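Extracellular ligand-binding receptor (Rhodopseudomonas palustris, PDB 3UKJ) probably captures p-coumaric acid and related lignin-derived aromatic acids as a periplasmic solute-binding protein for their transport. Local coordinates at residues V10-T15 / M45-D50; R28-F33 / T269-K274. All coordinates share one frame; numbering follows the deposited sequence.

Contact 1. Residues V10-T15 / M45-D50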
# COMPACT_ATOMS: atom_id res chain seq x y z
N VAL A 10 13.53 3.84 -15.51
CA VAL A 10 12.57 3.84 -14.38
C VAL A 10 13.36 4.03 -13.11
O VAL A 10 14.17 3.18 -12.77
CB VAL A 10 11.73 2.52 -14.30
CG1 VAL A 10 10.70 2.61 -13.14
CG2 VAL A 10 10.95 2.30 -15.63
N GLY A 11 13.10 5.13 -12.42
CA GLY A 11 13.75 5.41 -11.15
C GLY A 11 12.84 4.98 -10.03
O GLY A 11 11.66 5.37 -9.99
N ILE A 12 13.38 4.22 -9.09
CA ILE A 12 12.57 3.64 -8.01
C ILE A 12 13.23 3.99 -6.69
O ILE A 12 14.41 3.62 -6.46
CB ILE A 12 12.47 2.09 -8.15
CG1 ILE A 12 11.96 1.74 -9.54
CG2 ILE A 12 11.58 1.55 -6.99
CD1 ILE A 12 12.09 0.28 -9.94
N THR A 13 12.47 4.67 -5.82
CA THR A 13 12.92 4.90 -4.45
C THR A 13 11.99 4.18 -3.45
O THR A 13 10.76 4.32 -3.49
CB THR A 13 13.03 6.42 -4.14
OG1 THR A 13 13.53 6.60 -2.82
CG2 THR A 13 11.69 7.15 -4.34
N VAL A 14 12.59 3.32 -2.62
CA VAL A 14 11.84 2.53 -1.64
C VAL A 14 12.61 2.50 -0.33
O VAL A 14 13.77 2.90 -0.26
CB VAL A 14 11.54 1.06 -2.15
CG1 VAL A 14 10.44 1.12 -3.27
CG2 VAL A 14 12.83 0.39 -2.69
N THR A 15 11.97 1.93 0.67
CA THR A 15 12.46 2.02 2.01
C THR A 15 13.01 0.65 2.44
O THR A 15 12.25 -0.25 2.78
CB THR A 15 11.33 2.47 2.97
OG1 THR A 15 10.73 3.71 2.52
CG2 THR A 15 11.85 2.60 4.39
N MSE A 45 16.56 0.13 -14.77
CA MSE A 45 16.02 0.47 -13.45
C MSE A 45 17.14 1.06 -12.61
O MSE A 45 18.30 0.62 -12.68
CB MSE A 45 15.48 -0.78 -12.75
CG MSE A 45 14.13 -1.36 -13.29
SE MSE A 45 13.52 -2.81 -12.09
CE MSE A 45 15.18 -3.66 -11.57
N ILE A 46 16.81 2.12 -11.88
CA ILE A 46 17.72 2.68 -10.89
C ILE A 46 16.97 2.66 -9.57
O ILE A 46 15.84 3.16 -9.50
CB ILE A 46 18.11 4.11 -11.23
CG1 ILE A 46 18.66 4.13 -12.66
CG2 ILE A 46 19.12 4.64 -10.19
CD1 ILE A 46 18.64 5.47 -13.28
N VAL A 47 17.48 1.86 -8.64
CA VAL A 47 16.76 1.57 -7.39
C VAL A 47 17.59 2.07 -6.23
O VAL A 47 18.72 1.62 -6.02
CB VAL A 47 16.50 0.02 -7.23
CG1 VAL A 47 15.65 -0.23 -6.01
CG2 VAL A 47 15.89 -0.61 -8.48
N LEU A 48 16.98 2.96 -5.44
CA LEU A 48 17.66 3.58 -4.32
C LEU A 48 16.84 3.47 -3.04
O LEU A 48 15.62 3.50 -3.07
CB LEU A 48 17.94 5.07 -4.59
CG LEU A 48 18.94 5.38 -5.70
CD1 LEU A 48 19.03 6.90 -5.95
CD2 LEU A 48 20.34 4.78 -5.37
N ASP A 49 17.52 3.25 -1.92
CA ASP A 49 16.89 3.32 -0.61
C ASP A 49 16.69 4.81 -0.25
O ASP A 49 17.57 5.65 -0.54
CB ASP A 49 17.84 2.68 0.41
CG ASP A 49 17.33 2.76 1.85
OD1 ASP A 49 16.10 2.74 2.05
OD2 ASP A 49 18.19 2.76 2.78
N ASP A 50 15.62 5.11 0.49
CA ASP A 50 15.39 6.46 1.04
C ASP A 50 15.24 6.41 2.55
O ASP A 50 15.06 7.45 3.19
CB ASP A 50 14.15 7.13 0.40
CG ASP A 50 12.92 6.27 0.45
OD1 ASP A 50 12.65 5.61 1.49
OD2 ASP A 50 12.19 6.25 -0.59

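Contact 2. Residues R28-F33 / T269-K274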
# COMPACT_ATOMS: atom_id res chain seq x y z
N ARG A 28 11.51 -4.07 -3.28
CA ARG A 28 12.74 -4.12 -4.04
C ARG A 28 12.90 -5.56 -4.53
O ARG A 28 13.29 -5.80 -5.69
CB ARG A 28 13.91 -3.78 -3.12
CG ARG A 28 15.18 -3.69 -3.88
CD ARG A 28 16.33 -4.00 -3.06
NE ARG A 28 16.09 -5.16 -2.21
CZ ARG A 28 16.69 -5.32 -1.05
NH1 ARG A 28 17.37 -4.28 -0.54
NH2 ARG A 28 16.40 -6.37 -0.29
N ASN A 29 12.74 -6.51 -3.60
CA ASN A 29 12.93 -7.94 -3.94
C ASN A 29 12.05 -8.37 -5.12
O ASN A 29 12.52 -9.10 -6.01
CB ASN A 29 12.64 -8.84 -2.73
CG ASN A 29 13.75 -8.82 -1.66
OD1 ASN A 29 14.77 -8.12 -1.77
ND2 ASN A 29 13.47 -9.47 -0.55
N ALA A 30 10.82 -7.86 -5.20
CA ALA A 30 9.89 -8.26 -6.25
C ALA A 30 10.33 -7.84 -7.65
O ALA A 30 9.89 -8.43 -8.63
CB ALA A 30 8.45 -7.83 -5.97
N LEU A 31 11.19 -6.82 -7.72
CA LEU A 31 11.72 -6.35 -9.00
C LEU A 31 12.49 -7.42 -9.75
O LEU A 31 12.70 -7.31 -10.97
CB LEU A 31 12.59 -5.11 -8.83
CG LEU A 31 11.84 -3.92 -8.22
CD1 LEU A 31 12.86 -2.83 -7.92
CD2 LEU A 31 10.67 -3.41 -9.10
N GLU A 32 13.02 -8.41 -9.03
CA GLU A 32 13.64 -9.55 -9.72
C GLU A 32 12.68 -10.25 -10.72
O GLU A 32 13.12 -10.79 -11.74
CB GLU A 32 14.21 -10.55 -8.72
CG GLU A 32 14.97 -11.69 -9.39
CD GLU A 32 15.52 -12.71 -8.41
OE1 GLU A 32 15.57 -12.42 -7.19
OE2 GLU A 32 15.94 -13.81 -8.87
N PHE A 33 11.38 -10.14 -10.48
CA PHE A 33 10.37 -10.93 -11.18
C PHE A 33 9.56 -10.16 -12.20
O PHE A 33 8.66 -10.74 -12.81
CB PHE A 33 9.48 -11.63 -10.16
CG PHE A 33 10.26 -12.28 -9.04
CD1 PHE A 33 11.25 -13.22 -9.32
CD2 PHE A 33 10.01 -11.96 -7.72
CE1 PHE A 33 11.97 -13.85 -8.29
CE2 PHE A 33 10.80 -12.51 -6.67
CZ PHE A 33 11.72 -13.50 -6.96
N THR A 269 4.41 -17.49 -6.68
CA THR A 269 5.25 -18.64 -6.99
C THR A 269 6.71 -18.26 -7.12
O THR A 269 7.56 -18.85 -6.45
CB THR A 269 4.81 -19.34 -8.26
OG1 THR A 269 3.48 -19.81 -8.06
CG2 THR A 269 5.75 -20.56 -8.56
N ALA A 270 6.99 -17.15 -7.81
CA ALA A 270 8.36 -16.66 -7.94
C ALA A 270 8.92 -16.24 -6.61
O ALA A 270 10.05 -16.63 -6.25
CB ALA A 270 8.47 -15.53 -8.94
N TYR A 271 8.13 -15.45 -5.87
CA TYR A 271 8.60 -14.86 -4.63
C TYR A 271 8.83 -15.94 -3.57
O TYR A 271 9.92 -15.97 -2.94
CB TYR A 271 7.65 -13.78 -4.11
CG TYR A 271 8.33 -12.84 -3.14
CD1 TYR A 271 8.82 -11.60 -3.57
CD2 TYR A 271 8.51 -13.19 -1.79
CE1 TYR A 271 9.51 -10.73 -2.67
CE2 TYR A 271 9.28 -12.39 -0.91
CZ TYR A 271 9.71 -11.13 -1.34
OH TYR A 271 10.42 -10.34 -0.49
N GLU A 272 7.83 -16.80 -3.38
CA GLU A 272 7.94 -17.81 -2.31
C GLU A 272 8.92 -18.93 -2.65
O GLU A 272 9.54 -19.51 -1.75
CB GLU A 272 6.57 -18.35 -1.88
CG GLU A 272 5.68 -17.21 -1.34
CD GLU A 272 4.36 -17.64 -0.75
OE1 GLU A 272 3.74 -18.62 -1.22
OE2 GLU A 272 3.93 -16.96 0.23
N THR A 273 9.17 -19.15 -3.94
CA THR A 273 10.23 -20.10 -4.28
C THR A 273 11.57 -19.56 -3.81
O THR A 273 12.40 -20.31 -3.26
CB THR A 273 10.28 -20.37 -5.78
OG1 THR A 273 9.05 -21.04 -6.18
CG2 THR A 273 11.47 -21.26 -6.15
N LYS A 274 11.79 -18.26 -4.00
CA LYS A 274 13.05 -17.67 -3.59
C LYS A 274 13.19 -17.41 -2.10
O LYS A 274 14.20 -17.74 -1.52
CB LYS A 274 13.36 -16.41 -4.39
CG LYS A 274 14.70 -15.79 -3.99
CD LYS A 274 15.37 -15.19 -5.20
CE LYS A 274 16.62 -14.47 -4.81
NZ LYS A 274 17.34 -14.18 -6.07

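Contact 1. Residues V10-T15 / M45-D50
The carboxylate of D50 is the flat group that joins the two strand ends. T15 OG1 comes in at its edge and bonds to the syn lone pair of OD1 (2.9 Å), while T13 OG1 donates to the other oxygen, OD2, over 2.6 Å, on the anti side and 28° out of the plane. The carbonyl oxygen V14 O lies over one face, 3.5 Å from D50 CG; T13 OG1 is displaced toward that same face. D50 is turned back onto the first strand because its CG sits between the backbone N and the carbonyl carbon (chi1 52°). Further bonds from S76 OG to OD2 and from G52 N to OD1 fix the group's rotation. The D49 carboxylate instead reaches across to the turn after the first strand, bonding T17 OG1 and the amide of T16, and also takes the amide of G51.

Behind these ends the strands run parallel, 4.7 Å apart at their axes. The usual parallel ladder alternates I46 N to V10 O, I12 N to I46 O (2.7 Å), L48 N to I12 O and V14 N to L48 O, and D50 N extends it to V14 O with a more bent approach (142°). On the face shared by V10, I12, V14, M45 and V47, I12 CD1 reaches across to the second strand and touches both the selenium of M45 (4.0 Å) and V47 CG2 (4.2 Å). The pairing belongs to the Rossmann-like N-terminal beta-alpha-beta unit of a type I periplasmic binding protein, whose strand ends lead toward the ligand cleft: the T15 side chain lies about 9 Å from the bound 3-(4-hydroxyphenyl)pyruvic acid.

Contact 2. Residues R28-F33 / T269-K274
A30 and F33 approach Y271 and A270, with CA atoms 6.9 Å apart in each of the pairs A30–Y271 and F33–A270. Residues 269-274 are regular helix; across 28-33, the amides of L31, E32 and F33 bond to carbonyls three residues back. N29, E32 and F33 point toward the helix.

The F33 ring is sandwiched: E32 CB covers one face, and A270 CB makes a CH-pi contact with the other, 3.8 Å from the centroid and 18° off the normal. K274 CB lies at the ring edge. Y271, with CG anti to its backbone N (chi1 -160°), reaches past F33, its CD1 3.8 Å from F33 CE2, to place its hydroxyl beside N29. There N29 ND2 donates to Y271 OH (3.2 Å), nearly in the amide plane. R28 NE and NH2 both grip N29 OD1 from the same face, which sets the amide flip. Beyond F33, K274 NZ meets E32 OE1 on the syn side at 2.7 Å, with a weak second bond to OE2.

The contact thus grades from the buried Y271, which also packs on A284 of helix 282-304, through aromatic packing to an exposed salt bridge, whose contribution solvent would probably weaken.

In the fold
From the N terminus, strand 8-14 leads into helix 21-30, and contact 1 closes this first loop when strand 41-49 returns alongside. Residues 28-33 lie within that loop, yet their partner comes only after another 235 residues, so the two contacts cross along the chain. The long excursion includes the rest of the N-terminal sheet and most strands of the seven-stranded one; contact 2 brings helix 261-275 back against the first lobe. L31 ties 28-33 to contact 1: its CD1 packs on I12 and V47, its CB on M45. Residues 28-33 thus lie between the strands of contact 1 and helix 261-275, with helix 282-304 touching A30 and L31; the contact centres are about 17 Å apart.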